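Local structure of putative 4-amino-4-deoxychorismate lyase (Thermus thermophilus, 2ZGI) at residues Leu122-Lys126 and Glu177-Glu181; Asn129-Tyr133 and Asp159-Thr163; Trp37-His41 and Ile183-Lys187; Val24-Leu28 and His41-Leu45. The protein probably acts as a pyridoxal 5'-phosphate-dependent lyase of the class-IV aminotransferase family, with 4-amino-4-deoxychorismate as its putative substrate. The contacts are given in a common frame with arbitrary orientation. Numbering follows the deposited sequence.

Interaction 1. Residues Leu122-Lys126 and Glu177-Glu181. With PLP (pyridoxal-5'-phosphate), chain P.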
loop_
_atom_site.group_PDB
_atom_site.type_symbol
_atom_site.label_atom_id
_atom_site.label_comp_id
_atom_site.label_asym_id
_atom_site.label_seq_id
_atom_site.Cartn_x
_atom_site.Cartn_y
_atom_site.Cartn_z
ATOM N N LEU D 122 -5.829 -5.685 15.781
ATOM C CA LEU D 122 -6.616 -6.845 16.190
ATOM C C LEU D 122 -6.090 -8.183 15.693
ATOM O O LEU D 122 -6.693 -9.236 15.975
ATOM C CB LEU D 122 -8.079 -6.670 15.777
ATOM C CG LEU D 122 -8.809 -5.363 16.144
ATOM C CD1 LEU D 122 -10.242 -5.405 15.615
ATOM C CD2 LEU D 122 -8.781 -5.036 17.652
ATOM N N ALA D 123 -4.990 -8.153 14.935
ATOM C CA ALA D 123 -4.441 -9.353 14.299
ATOM C C ALA D 123 -4.074 -10.435 15.306
ATOM O O ALA D 123 -4.125 -11.639 15.012
ATOM C CB ALA D 123 -3.196 -8.984 13.492
ATOM N N ARG D 124 -3.714 -10.002 16.504
ATOM C CA ARG D 124 -3.235 -10.925 17.507
ATOM C C ARG D 124 -4.397 -11.543 18.280
ATOM O O ARG D 124 -4.184 -12.514 19.015
ATOM C CB ARG D 124 -2.262 -10.228 18.456
ATOM C CG ARG D 124 -2.800 -8.901 19.001
ATOM C CD ARG D 124 -1.740 -8.127 19.825
ATOM N NE ARG D 124 -1.230 -8.963 20.907
ATOM C CZ ARG D 124 -0.384 -8.572 21.862
ATOM N NH1 ARG D 124 0.089 -7.330 21.901
ATOM N NH2 ARG D 124 -0.010 -9.444 22.783
ATOM N N TYR D 125 -5.600 -10.972 18.115
ATOM C CA TYR D 125 -6.803 -11.439 18.818
ATOM C C TYR D 125 -7.774 -12.160 17.888
ATOM O O TYR D 125 -7.865 -11.862 16.677
ATOM C CB TYR D 125 -7.481 -10.260 19.521
ATOM C CG TYR D 125 -6.496 -9.450 20.325
ATOM C CD1 TYR D 125 -5.824 -10.024 21.422
ATOM C CD2 TYR D 125 -6.188 -8.136 19.978
ATOM C CE1 TYR D 125 -4.874 -9.301 22.159
ATOM C CE2 TYR D 125 -5.251 -7.396 20.716
ATOM C CZ TYR D 125 -4.600 -7.995 21.805
ATOM O OH TYR D 125 -3.672 -7.298 22.533
ATOM N N LYS D 126 -8.510 -13.110 18.470
ATOM C CA LYS D 126 -9.515 -13.877 17.747
ATOM C C LYS D 126 -10.864 -13.188 17.982
ATOM O O LYS D 126 -11.550 -13.460 18.989
ATOM C CB LYS D 126 -9.505 -15.311 18.263
ATOM C CG LYS D 126 -9.844 -16.352 17.206
ATOM C CD LYS D 126 -9.451 -17.727 17.662
ATOM C CE LYS D 126 -10.274 -18.771 16.951
ATOM N NZ LYS D 126 -9.818 -18.836 15.529
ATOM N N GLU D 177 5.321 -14.883 12.084
ATOM C CA GLU D 177 4.786 -13.897 13.019
ATOM C C GLU D 177 3.809 -12.944 12.355
ATOM O O GLU D 177 3.704 -12.914 11.133
ATOM C CB GLU D 177 5.909 -13.079 13.678
ATOM C CG GLU D 177 6.913 -13.911 14.400
ATOM C CD GLU D 177 8.080 -13.100 14.927
ATOM O OE1 GLU D 177 8.319 -11.965 14.464
ATOM O OE2 GLU D 177 8.763 -13.619 15.830
ATOM N N GLY D 178 3.108 -12.176 13.189
ATOM C CA GLY D 178 2.240 -11.089 12.758
ATOM C C GLY D 178 0.740 -11.367 12.701
ATOM O O GLY D 178 -0.026 -10.482 12.369
ATOM N N GLY D 179 0.332 -12.591 13.035
ATOM C CA GLY D 179 -1.072 -12.974 13.006
ATOM C C GLY D 179 -1.528 -13.394 14.396
ATOM O O GLY D 179 -1.019 -12.908 15.405
ATOM N N LEU D 180 -2.486 -14.307 14.440
ATOM C CA LEU D 180 -2.937 -14.900 15.697
ATOM C C LEU D 180 -1.899 -15.903 16.191
ATOM O O LEU D 180 -1.419 -16.721 15.412
ATOM C CB LEU D 180 -4.285 -15.603 15.451
ATOM C CG LEU D 180 -4.869 -16.461 16.587
ATOM C CD1 LEU D 180 -5.057 -15.644 17.846
ATOM C CD2 LEU D 180 -6.170 -17.052 16.146
ATOM N N GLU D 181 -1.525 -15.837 17.468
ATOM C CA GLU D 181 -0.803 -16.963 18.067
ATOM C C GLU D 181 -1.825 -18.080 18.285
ATOM O O GLU D 181 -2.556 -18.116 19.308
ATOM C CB GLU D 181 -0.069 -16.633 19.373
ATOM C CG GLU D 181 1.092 -17.623 19.677
ATOM C CD GLU D 181 1.643 -17.499 21.124
ATOM O OE1 GLU D 181 2.665 -16.813 21.311
ATOM O OE2 GLU D 181 1.054 -18.072 22.069
HETATM N N1 PLP P . -5.674 -18.017 12.127
HETATM C C2 PLP P . -6.835 -17.369 12.353
HETATM C C2A PLP P . -7.102 -16.076 11.639
HETATM C C3 PLP P . -7.784 -17.911 13.227
HETATM O O3 PLP P . -8.943 -17.221 13.423
HETATM C C4 PLP P . -7.492 -19.109 13.888
HETATM C C4A PLP P . -8.434 -19.746 14.888
HETATM C C5 PLP P . -6.269 -19.737 13.659
HETATM C C6 PLP P . -5.379 -19.150 12.762
HETATM C C5A PLP P . -5.895 -21.054 14.306
HETATM O O4P PLP P . -5.741 -21.007 15.725
HETATM P P PLP P . -5.854 -22.294 16.671
HETATM O O1P PLP P . -4.720 -23.221 16.309
HETATM O O2P PLP P . -7.178 -22.983 16.427
HETATM O O3P PLP P . -5.756 -21.616 17.997
HETATM O O HOH W 1 -2.010 -13.845 19.347
#
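The side chain of L180 overlaps the aliphatic part of K126, with L180 CD2 3.7 Å from K126 CD. It also reaches back to the 122-126 turn: L180 CD1 is 3.5 Å from R124 O. That turn is a type I beta turn from L122 to Y125, closed by Y125 N to L122 O at 3.0 Å. Its A123 packs on the glycine backbone, with A123 CB 3.7 Å from G178 O. A123 O lies near L180 N, but the angle is poor; that amide is hydrogen-bonded to D159 instead. One water links the two loops, 2.6 Å from R124 O and 2.8 Å from E181 N. The cofactor completes the contact. K126 NZ is covalently bound to PLP C4A at 1.8 Å, long for an imine, so the bond order is left open. L180 CD2 sits 3.3 Å from PLP C4. The linkage is consistent with the internal aldimine of a PLP enzyme, which marks K126 as the cofactor-bearing lysine, packed beside an apolar leucine.

Interaction 2. Residues Asn129-Tyr133 and Asp159-Thr163. With PLP (pyridoxal-5'-phosphate), chain P.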
loop_
_atom_site.group_PDB
_atom_site.type_symbol
_atom_site.label_atom_id
_atom_site.label_comp_id
_atom_site.label_asym_id
_atom_site.label_seq_id
_atom_site.Cartn_x
_atom_site.Cartn_y
_atom_site.Cartn_z
ATOM N N ASN D 129 -14.387 -9.326 14.388
ATOM C CA ASN D 129 -14.075 -8.538 13.198
ATOM C C ASN D 129 -13.344 -9.422 12.210
ATOM O O ASN D 129 -12.104 -9.371 12.073
ATOM C CB ASN D 129 -13.291 -7.285 13.579
ATOM C CG ASN D 129 -14.189 -6.196 14.094
ATOM O OD1 ASN D 129 -15.220 -6.449 14.749
ATOM N ND2 ASN D 129 -13.835 -4.990 13.801
ATOM N N TYR D 130 -14.111 -10.297 11.568
ATOM C CA TYR D 130 -13.529 -11.455 10.902
ATOM C C TYR D 130 -13.714 -11.357 9.370
ATOM O O TYR D 130 -13.426 -12.284 8.650
ATOM C CB TYR D 130 -14.208 -12.725 11.461
ATOM C CG TYR D 130 -13.576 -14.021 11.073
ATOM C CD1 TYR D 130 -12.343 -14.402 11.593
ATOM C CD2 TYR D 130 -14.224 -14.878 10.181
ATOM C CE1 TYR D 130 -11.748 -15.613 11.229
ATOM C CE2 TYR D 130 -13.637 -16.087 9.804
ATOM C CZ TYR D 130 -12.403 -16.444 10.332
ATOM O OH TYR D 130 -11.819 -17.630 9.937
ATOM N N LEU D 131 -14.210 -10.235 8.903
ATOM C CA LEU D 131 -14.479 -10.050 7.456
ATOM C C LEU D 131 -13.261 -10.256 6.524
ATOM O O LEU D 131 -13.368 -10.963 5.505
ATOM C CB LEU D 131 -15.147 -8.699 7.232
ATOM C CG LEU D 131 -15.967 -8.479 5.964
ATOM C CD1 LEU D 131 -16.866 -9.657 5.660
ATOM C CD2 LEU D 131 -16.721 -7.151 6.071
ATOM N N PRO D 132 -12.098 -9.664 6.864
ATOM C CA PRO D 132 -10.930 -9.908 6.000
ATOM C C PRO D 132 -10.607 -11.402 5.823
ATOM O O PRO D 132 -10.253 -11.826 4.721
ATOM C CB PRO D 132 -9.783 -9.198 6.737
ATOM C CG PRO D 132 -10.493 -8.087 7.538
ATOM C CD PRO D 132 -11.789 -8.740 7.970
ATOM N N TYR D 133 -10.735 -12.187 6.898
ATOM C CA TYR D 133 -10.502 -13.623 6.870
ATOM C C TYR D 133 -11.566 -14.305 6.022
ATOM O O TYR D 133 -11.261 -15.176 5.218
ATOM C CB TYR D 133 -10.474 -14.204 8.293
ATOM C CG TYR D 133 -9.481 -13.470 9.171
ATOM C CD1 TYR D 133 -8.119 -13.811 9.168
ATOM C CD2 TYR D 133 -9.895 -12.408 9.969
ATOM C CE1 TYR D 133 -7.199 -13.085 9.967
ATOM C CE2 TYR D 133 -9.003 -11.696 10.738
ATOM C CZ TYR D 133 -7.665 -12.047 10.756
ATOM O OH TYR D 133 -6.822 -11.309 11.560
ATOM N N ASP D 159 -0.882 -14.778 8.192
ATOM C CA ASP D 159 -1.942 -15.640 8.714
ATOM C C ASP D 159 -2.642 -16.352 7.578
ATOM O O ASP D 159 -2.521 -15.959 6.380
ATOM C CB ASP D 159 -2.949 -14.831 9.566
ATOM C CG ASP D 159 -3.314 -15.514 10.906
ATOM O OD1 ASP D 159 -3.295 -16.764 10.977
ATOM O OD2 ASP D 159 -3.644 -14.787 11.894
ATOM N N GLY D 160 -3.324 -17.434 7.948
ATOM C CA GLY D 160 -4.351 -18.042 7.100
ATOM C C GLY D 160 -5.707 -17.538 7.566
ATOM O O GLY D 160 -5.801 -16.952 8.640
ATOM N N SER D 161 -6.765 -17.754 6.789
ATOM C CA SER D 161 -8.106 -17.313 7.230
ATOM C C SER D 161 -8.594 -18.014 8.533
ATOM O O SER D 161 -9.264 -17.390 9.366
ATOM C CB SER D 161 -9.142 -17.491 6.107
ATOM O OG SER D 161 -9.619 -18.831 6.094
ATOM N N ARG D 162 -8.245 -19.292 8.707
ATOM C CA ARG D 162 -8.600 -20.014 9.936
ATOM C C ARG D 162 -7.534 -20.997 10.385
ATOM O O ARG D 162 -7.762 -21.800 11.297
ATOM C CB ARG D 162 -9.961 -20.703 9.812
ATOM C CG ARG D 162 -10.281 -21.242 8.437
ATOM C CD ARG D 162 -9.623 -22.595 8.167
ATOM N NE ARG D 162 -10.492 -23.423 7.310
ATOM C CZ ARG D 162 -10.353 -23.573 5.988
ATOM N NH1 ARG D 162 -9.365 -22.963 5.315
ATOM N NH2 ARG D 162 -11.221 -24.334 5.334
ATOM N N THR D 163 -6.366 -20.932 9.741
ATOM C CA THR D 163 -5.228 -21.754 10.126
ATOM C C THR D 163 -3.979 -20.876 10.250
ATOM O O THR D 163 -3.943 -19.762 9.731
ATOM C CB THR D 163 -4.962 -22.905 9.123
ATOM O OG1 THR D 163 -4.717 -22.350 7.817
ATOM C CG2 THR D 163 -6.160 -23.904 9.085
HETATM N N1 PLP P . -5.674 -18.017 12.127
HETATM C C2 PLP P . -6.835 -17.369 12.353
HETATM C C2A PLP P . -7.102 -16.076 11.639
HETATM C C3 PLP P . -7.784 -17.911 13.227
HETATM O O3 PLP P . -8.943 -17.221 13.423
HETATM C C4 PLP P . -7.492 -19.109 13.888
HETATM C C4A PLP P . -8.434 -19.746 14.888
HETATM C C5 PLP P . -6.269 -19.737 13.659
HETATM C C6 PLP P . -5.379 -19.150 12.762
HETATM C C5A PLP P . -5.895 -21.054 14.306
HETATM O O4P PLP P . -5.741 -21.007 15.725
HETATM P P PLP P . -5.854 -22.294 16.671
HETATM O O1P PLP P . -4.720 -23.221 16.309
HETATM O O2P PLP P . -7.178 -22.983 16.427
HETATM O O3P PLP P . -5.756 -21.616 17.997
HETATM O O HOH W 2 -12.202 -18.334 7.422
HETATM O O HOH W 3 -4.568 -12.326 12.347
#
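Y133, S161 and Y130 carry most of this contact. Y133 points its side chain from the first turn of helix 131-142 toward the loop that follows strand 157-160. Its carbonyl packs on the serine, with Y133 O 3.3 Å from S161 CB. The edge of its ring faces the glycine carbonyl, with Y133 CD1 3.9 Å from G160 O. A water joins its phenol to the acid, 2.6 Å from Y133 OH and 2.7 Å from D159 OD2. The same D159 oxygen accepts from the L180 amide. S161 OG is held by E147 and also receives a second water at 2.9 Å, which lies 2.6 Å from Y130 OH. Y130 OH is 2.6 Å from S161 O as well, a weak hydrogen bond whose proton has another acceptor in reach. The ring of Y130 meets H20 of the second subunit, so that subunit borders this side of the site. The cofactor methyl C2A lies 3.4 Å from Y133 CE1 and from both G160 O and S161 O. D159 OD1 lies 2.9 Å from PLP N1. An acidic residue facing the pyridine nitrogen is characteristic of the PLP site in class-IV aminotransferases.

Interaction 3. Residues Trp37-His41 and Ile183-Lys187. With PLP (pyridoxal-5'-phosphate), chain P.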
loop_
_atom_site.group_PDB
_atom_site.type_symbol
_atom_site.label_atom_id
_atom_site.label_comp_id
_atom_site.label_asym_id
_atom_site.label_seq_id
_atom_site.Cartn_x
_atom_site.Cartn_y
_atom_site.Cartn_z
ATOM N N TRP D 37 -6.990 -29.379 24.573
ATOM C CA TRP D 37 -6.342 -28.149 24.995
ATOM C C TRP D 37 -7.303 -27.144 25.588
ATOM O O TRP D 37 -7.163 -25.955 25.386
ATOM C CB TRP D 37 -5.491 -27.545 23.854
ATOM C CG TRP D 37 -4.597 -28.551 23.205
ATOM C CD1 TRP D 37 -3.832 -29.495 23.834
ATOM C CD2 TRP D 37 -4.361 -28.716 21.801
ATOM N NE1 TRP D 37 -3.150 -30.239 22.905
ATOM C CE2 TRP D 37 -3.454 -29.780 21.654
ATOM C CE3 TRP D 37 -4.825 -28.057 20.653
ATOM C CZ2 TRP D 37 -2.999 -30.205 20.406
ATOM C CZ3 TRP D 37 -4.372 -28.476 19.412
ATOM C CH2 TRP D 37 -3.474 -29.541 19.300
ATOM N N LEU D 38 -8.248 -27.638 26.384
ATOM C CA LEU D 38 -9.280 -26.796 27.002
ATOM C C LEU D 38 -8.681 -25.675 27.848
ATOM O O LEU D 38 -9.135 -24.531 27.791
ATOM C CB LEU D 38 -10.262 -27.658 27.833
ATOM C CG LEU D 38 -11.357 -26.893 28.600
ATOM C CD1 LEU D 38 -12.266 -26.132 27.621
ATOM C CD2 LEU D 38 -12.206 -27.829 29.507
ATOM N N GLU D 39 -7.656 -26.012 28.636
ATOM C CA GLU D 39 -6.939 -25.021 29.434
ATOM C C GLU D 39 -6.392 -23.877 28.583
ATOM O O GLU D 39 -6.569 -22.722 28.913
ATOM C CB GLU D 39 -5.781 -25.673 30.181
ATOM C CG GLU D 39 -5.168 -24.750 31.223
ATOM C CD GLU D 39 -4.353 -25.486 32.278
ATOM O OE1 GLU D 39 -3.606 -26.435 31.923
ATOM O OE2 GLU D 39 -4.456 -25.100 33.468
ATOM N N GLU D 40 -5.722 -24.214 27.493
ATOM C CA GLU D 40 -5.136 -23.200 26.604
ATOM C C GLU D 40 -6.201 -22.321 25.949
ATOM O O GLU D 40 -6.010 -21.108 25.825
ATOM C CB GLU D 40 -4.274 -23.875 25.534
ATOM C CG GLU D 40 -2.932 -24.438 26.077
ATOM C CD GLU D 40 -3.024 -25.902 26.534
ATOM O OE1 GLU D 40 -4.140 -26.470 26.619
ATOM O OE2 GLU D 40 -1.953 -26.483 26.829
ATOM N N HIS D 41 -7.341 -22.922 25.567
ATOM C CA HIS D 41 -8.418 -22.156 24.908
ATOM C C HIS D 41 -9.056 -21.197 25.897
ATOM O O HIS D 41 -9.347 -20.033 25.574
ATOM C CB HIS D 41 -9.478 -23.101 24.323
ATOM C CG HIS D 41 -9.057 -23.735 23.039
ATOM N ND1 HIS D 41 -9.194 -23.102 21.823
ATOM C CD2 HIS D 41 -8.501 -24.938 22.778
ATOM C CE1 HIS D 41 -8.745 -23.892 20.866
ATOM N NE2 HIS D 41 -8.308 -25.010 21.419
ATOM N N ILE D 183 -3.089 -21.759 19.049
ATOM C CA ILE D 183 -2.790 -22.764 20.043
ATOM C C ILE D 183 -2.169 -23.983 19.364
ATOM O O ILE D 183 -1.185 -24.527 19.867
ATOM C CB ILE D 183 -4.079 -23.108 20.852
ATOM C CG1 ILE D 183 -4.387 -21.952 21.810
ATOM C CG2 ILE D 183 -3.950 -24.448 21.610
ATOM C CD1 ILE D 183 -5.852 -21.824 22.212
ATOM N N THR D 184 -2.732 -24.409 18.227
ATOM C CA THR D 184 -2.234 -25.594 17.531
ATOM C C THR D 184 -0.783 -25.396 17.126
ATOM O O THR D 184 0.044 -26.263 17.372
ATOM C CB THR D 184 -3.099 -25.993 16.311
ATOM O OG1 THR D 184 -4.472 -26.075 16.720
ATOM C CG2 THR D 184 -2.681 -27.336 15.786
ATOM N N ARG D 185 -0.472 -24.236 16.559
ATOM C CA ARG D 185 0.895 -23.950 16.130
ATOM C C ARG D 185 1.914 -24.123 17.271
ATOM O O ARG D 185 2.935 -24.816 17.123
ATOM C CB ARG D 185 0.986 -22.543 15.558
ATOM C CG ARG D 185 2.325 -22.309 14.905
ATOM C CD ARG D 185 2.248 -21.262 13.814
ATOM N NE ARG D 185 1.806 -19.965 14.321
ATOM C CZ ARG D 185 1.734 -18.880 13.566
ATOM N NH1 ARG D 185 2.091 -18.944 12.278
ATOM N NH2 ARG D 185 1.327 -17.730 14.105
ATOM N N GLU D 186 1.617 -23.509 18.409
ATOM C CA GLU D 186 2.455 -23.671 19.607
ATOM C C GLU D 186 2.649 -25.138 20.024
ATOM O O GLU D 186 3.741 -25.552 20.405
ATOM C CB GLU D 186 1.910 -22.812 20.745
ATOM C CG GLU D 186 2.022 -21.301 20.448
ATOM C CD GLU D 186 3.458 -20.848 20.177
ATOM O OE1 GLU D 186 4.417 -21.388 20.811
ATOM O OE2 GLU D 186 3.621 -19.956 19.312
ATOM N N LYS D 187 1.586 -25.921 19.931
ATOM C CA LYS D 187 1.665 -27.340 20.202
ATOM C C LYS D 187 2.533 -28.025 19.153
ATOM O O LYS D 187 3.340 -28.882 19.495
ATOM C CB LYS D 187 0.270 -27.981 20.250
ATOM C CG LYS D 187 -0.679 -27.415 21.319
ATOM C CD LYS D 187 -0.028 -27.222 22.684
ATOM C CE LYS D 187 -1.102 -27.098 23.755
ATOM N NZ LYS D 187 -0.643 -27.549 25.072
HETATM N N1 PLP P . -5.674 -18.017 12.127
HETATM C C2 PLP P . -6.835 -17.369 12.353
HETATM C C2A PLP P . -7.102 -16.076 11.639
HETATM C C3 PLP P . -7.784 -17.911 13.227
HETATM O O3 PLP P . -8.943 -17.221 13.423
HETATM C C4 PLP P . -7.492 -19.109 13.888
HETATM C C4A PLP P . -8.434 -19.746 14.888
HETATM C C5 PLP P . -6.269 -19.737 13.659
HETATM C C6 PLP P . -5.379 -19.150 12.762
HETATM C C5A PLP P . -5.895 -21.054 14.306
HETATM O O4P PLP P . -5.741 -21.007 15.725
HETATM P P PLP P . -5.854 -22.294 16.671
HETATM O O1P PLP P . -4.720 -23.221 16.309
HETATM O O2P PLP P . -7.178 -22.983 16.427
HETATM O O3P PLP P . -5.756 -21.616 17.997
#
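A very short salt bridge ties these two helix starts together: K187 NZ donates to E40 OE2 at 2.4 Å. The arrangement belongs to the phosphate-binding helix N-terminus of the PLP site. Helix 183-194 offers its first amides to the cofactor, and helix 38-51 packs against it. I183 N donates to PLP O3P at 2.9 Å, and T184 N to PLP O1P at 3.0 Å. The hydroxyl T184 OG1 adds a bond to PLP O1P at 2.9 Å. W37, the N-cap residue of helix 38-51, points toward the other helix, and its indole packs there. K187 lies over one face of it. K187 CE makes a CH-pi contact 3.7 Å from the centroid of the five-membered ring, and K187 NZ an off-centre cation-pi contact at 4.4 Å. The lysine is thus shared between a carboxylate and an indole. At the indole edge W37 CZ3 is 3.6 Å from T184 OG1, while W37 CE3 touches I183 CG2 at 3.8 Å. I183 also packs on the first turn of helix 38-51, with I183 CD1 3.7 Å from E40 O. H41 ND1 is hydrogen-bonded to T26 OG1. Its ring still takes a CH-pi contact from the isoleucine, with I183 CD1 3.7 Å above the H41 centroid.

Interaction 4. Residues Val24-Leu28 and His41-Leu45. With PLP (pyridoxal-5'-phosphate), chain P.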
loop_
_atom_site.group_PDB
_atom_site.type_symbol
_atom_site.label_atom_id
_atom_site.label_comp_id
_atom_site.label_asym_id
_atom_site.label_seq_id
_atom_site.Cartn_x
_atom_site.Cartn_y
_atom_site.Cartn_z
ATOM N N VAL D 24 -14.979 -11.716 21.177
ATOM C CA VAL D 24 -13.836 -12.597 21.000
ATOM C C VAL D 24 -14.353 -14.006 21.114
ATOM O O VAL D 24 -15.442 -14.240 21.676
ATOM C CB VAL D 24 -12.670 -12.290 22.019
ATOM C CG1 VAL D 24 -12.170 -10.906 21.809
ATOM C CG2 VAL D 24 -13.165 -12.418 23.473
ATOM N N PHE D 25 -13.613 -14.961 20.562
ATOM C CA PHE D 25 -14.109 -16.316 20.525
ATOM C C PHE D 25 -12.952 -17.284 20.442
ATOM O O PHE D 25 -11.790 -16.871 20.234
ATOM C CB PHE D 25 -15.118 -16.499 19.352
ATOM C CG PHE D 25 -14.468 -16.541 17.969
ATOM C CD1 PHE D 25 -14.202 -17.766 17.356
ATOM C CD2 PHE D 25 -14.123 -15.370 17.295
ATOM C CE1 PHE D 25 -13.605 -17.825 16.088
ATOM C CE2 PHE D 25 -13.511 -15.410 16.032
ATOM C CZ PHE D 25 -13.259 -16.625 15.417
ATOM N N THR D 26 -13.255 -18.564 20.626
ATOM C CA THR D 26 -12.303 -19.606 20.339
ATOM C C THR D 26 -13.052 -20.850 19.877
ATOM O O THR D 26 -14.221 -21.051 20.232
ATOM C CB THR D 26 -11.383 -19.893 21.553
ATOM O OG1 THR D 26 -10.255 -20.655 21.108
ATOM C CG2 THR D 26 -12.142 -20.687 22.671
ATOM N N THR D 27 -12.399 -21.672 19.066
ATOM C CA THR D 27 -13.037 -22.867 18.555
ATOM C C THR D 27 -12.163 -24.083 18.869
ATOM O O THR D 27 -10.944 -24.081 18.616
ATOM C CB THR D 27 -13.366 -22.770 17.046
ATOM O OG1 THR D 27 -12.171 -22.908 16.283
ATOM C CG2 THR D 27 -13.967 -21.465 16.715
ATOM N N LEU D 28 -12.790 -25.111 19.435
ATOM C CA LEU D 28 -12.095 -26.289 19.943
ATOM C C LEU D 28 -12.588 -27.525 19.237
ATOM O O LEU D 28 -13.698 -27.535 18.674
ATOM C CB LEU D 28 -12.387 -26.519 21.426
ATOM C CG LEU D 28 -12.149 -25.434 22.457
ATOM C CD1 LEU D 28 -13.389 -24.572 22.543
ATOM C CD2 LEU D 28 -11.809 -26.086 23.824
ATOM N N HIS D 41 -7.341 -22.922 25.567
ATOM C CA HIS D 41 -8.418 -22.156 24.908
ATOM C C HIS D 41 -9.056 -21.197 25.897
ATOM O O HIS D 41 -9.347 -20.033 25.574
ATOM C CB HIS D 41 -9.478 -23.101 24.323
ATOM C CG HIS D 41 -9.057 -23.735 23.039
ATOM N ND1 HIS D 41 -9.194 -23.102 21.823
ATOM C CD2 HIS D 41 -8.501 -24.938 22.778
ATOM C CE1 HIS D 41 -8.745 -23.892 20.866
ATOM N NE2 HIS D 41 -8.308 -25.010 21.419
ATOM N N LEU D 42 -9.267 -21.655 27.130
ATOM C CA LEU D 42 -9.894 -20.750 28.110
ATOM C C LEU D 42 -8.949 -19.630 28.555
ATOM O O LEU D 42 -9.373 -18.507 28.775
ATOM C CB LEU D 42 -10.478 -21.517 29.302
ATOM C CG LEU D 42 -11.595 -22.505 28.920
ATOM C CD1 LEU D 42 -12.134 -23.279 30.158
ATOM C CD2 LEU D 42 -12.739 -21.809 28.169
ATOM N N ALA D 43 -7.665 -19.956 28.675
ATOM C CA ALA D 43 -6.615 -18.968 28.951
ATOM C C ALA D 43 -6.562 -17.914 27.839
ATOM O O ALA D 43 -6.602 -16.719 28.108
ATOM C CB ALA D 43 -5.278 -19.661 29.072
ATOM N N ARG D 44 -6.482 -18.361 26.589
ATOM C CA ARG D 44 -6.461 -17.404 25.472
ATOM C C ARG D 44 -7.711 -16.524 25.421
ATOM O O ARG D 44 -7.610 -15.308 25.247
ATOM C CB ARG D 44 -6.286 -18.119 24.134
ATOM C CG ARG D 44 -6.169 -17.113 22.961
ATOM C CD ARG D 44 -5.759 -17.781 21.663
ATOM N NE ARG D 44 -6.878 -18.544 21.126
ATOM C CZ ARG D 44 -6.820 -19.307 20.036
ATOM N NH1 ARG D 44 -5.673 -19.421 19.338
ATOM N NH2 ARG D 44 -7.912 -19.973 19.663
ATOM N N LEU D 45 -8.885 -17.150 25.564
ATOM C CA LEU D 45 -10.172 -16.458 25.474
ATOM C C LEU D 45 -10.265 -15.359 26.525
ATOM O O LEU D 45 -10.666 -14.232 26.231
ATOM C CB LEU D 45 -11.349 -17.464 25.606
ATOM C CG LEU D 45 -12.776 -16.939 25.386
ATOM C CD1 LEU D 45 -12.969 -16.461 23.931
ATOM C CD2 LEU D 45 -13.875 -17.971 25.764
HETATM N N1 PLP P . -5.674 -18.017 12.127
HETATM C C2 PLP P . -6.835 -17.369 12.353
HETATM C C2A PLP P . -7.102 -16.076 11.639
HETATM C C3 PLP P . -7.784 -17.911 13.227
HETATM O O3 PLP P . -8.943 -17.221 13.423
HETATM C C4 PLP P . -7.492 -19.109 13.888
HETATM C C4A PLP P . -8.434 -19.746 14.888
HETATM C C5 PLP P . -6.269 -19.737 13.659
HETATM C C6 PLP P . -5.379 -19.150 12.762
HETATM C C5A PLP P . -5.895 -21.054 14.306
HETATM O O4P PLP P . -5.741 -21.007 15.725
HETATM P P PLP P . -5.854 -22.294 16.671
HETATM O O1P PLP P . -4.720 -23.221 16.309
HETATM O O2P PLP P . -7.178 -22.983 16.427
HETATM O O3P PLP P . -5.756 -21.616 17.997
HETATM O O HOH W 4 -9.354 -21.976 17.859
#
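T26 OG1 is the polar centre of this contact. It hydrogen-bonds H41 ND1 at 2.8 Å and accepts from R44 NH2, also at 2.8 Å. R44 in turn holds the cofactor phosphate: R44 NH1 donates to PLP O3P at 2.6 Å, and R44 NH2 adds a weak bond to PLP O3P at 3.2 Å. T26 OG1 and PLP O3P both lie near the plane of the R44 guanidinium, at its edge. A water extends the network, donating to T27 O at 2.7 Å and to PLP O2P at 2.8 Å. Leucines pack around the polar group. L28 CG lies over the face of H41, 3.7 Å from the ring centroid in a CH-pi contact. L45 CD1 rests on the strand backbone, 3.6 Å from F25 C, and meets V24 CG2 at 4.1 Å. The axes of 24-28 and 41-45 run nearly antiparallel, at 167°, and approach to 8.4 Å. Strand 24-31 is paired with strand 78-86 in an antiparallel sheet, and helix 38-51 packs along one face of it. Helix 59-72 packs next to that helix, where L42 touches L63 and L45 touches F62.

All four contacts reach PLP. Interactions 2 and 4 are buried; interactions 1 and 3 are only partly so. Interaction 1 joins two loops through a leucine, a water and the covalent lysine. Interaction 2 uses tyrosines, backbone carbonyls and waters around the pyridine ring. Interactions 3 and 4 hold the phosphate, the first by helix amides and a threonine, the second by an arginine. Those two share H41 and helix 38-51: I183 and L28 lie over opposite faces of the H41 ring. Interaction 3 alone has a salt bridge between its segments. Interaction 1 also meets interaction 4 by a probable hydrogen bond, F25 N to K126 O at 3.0 Å.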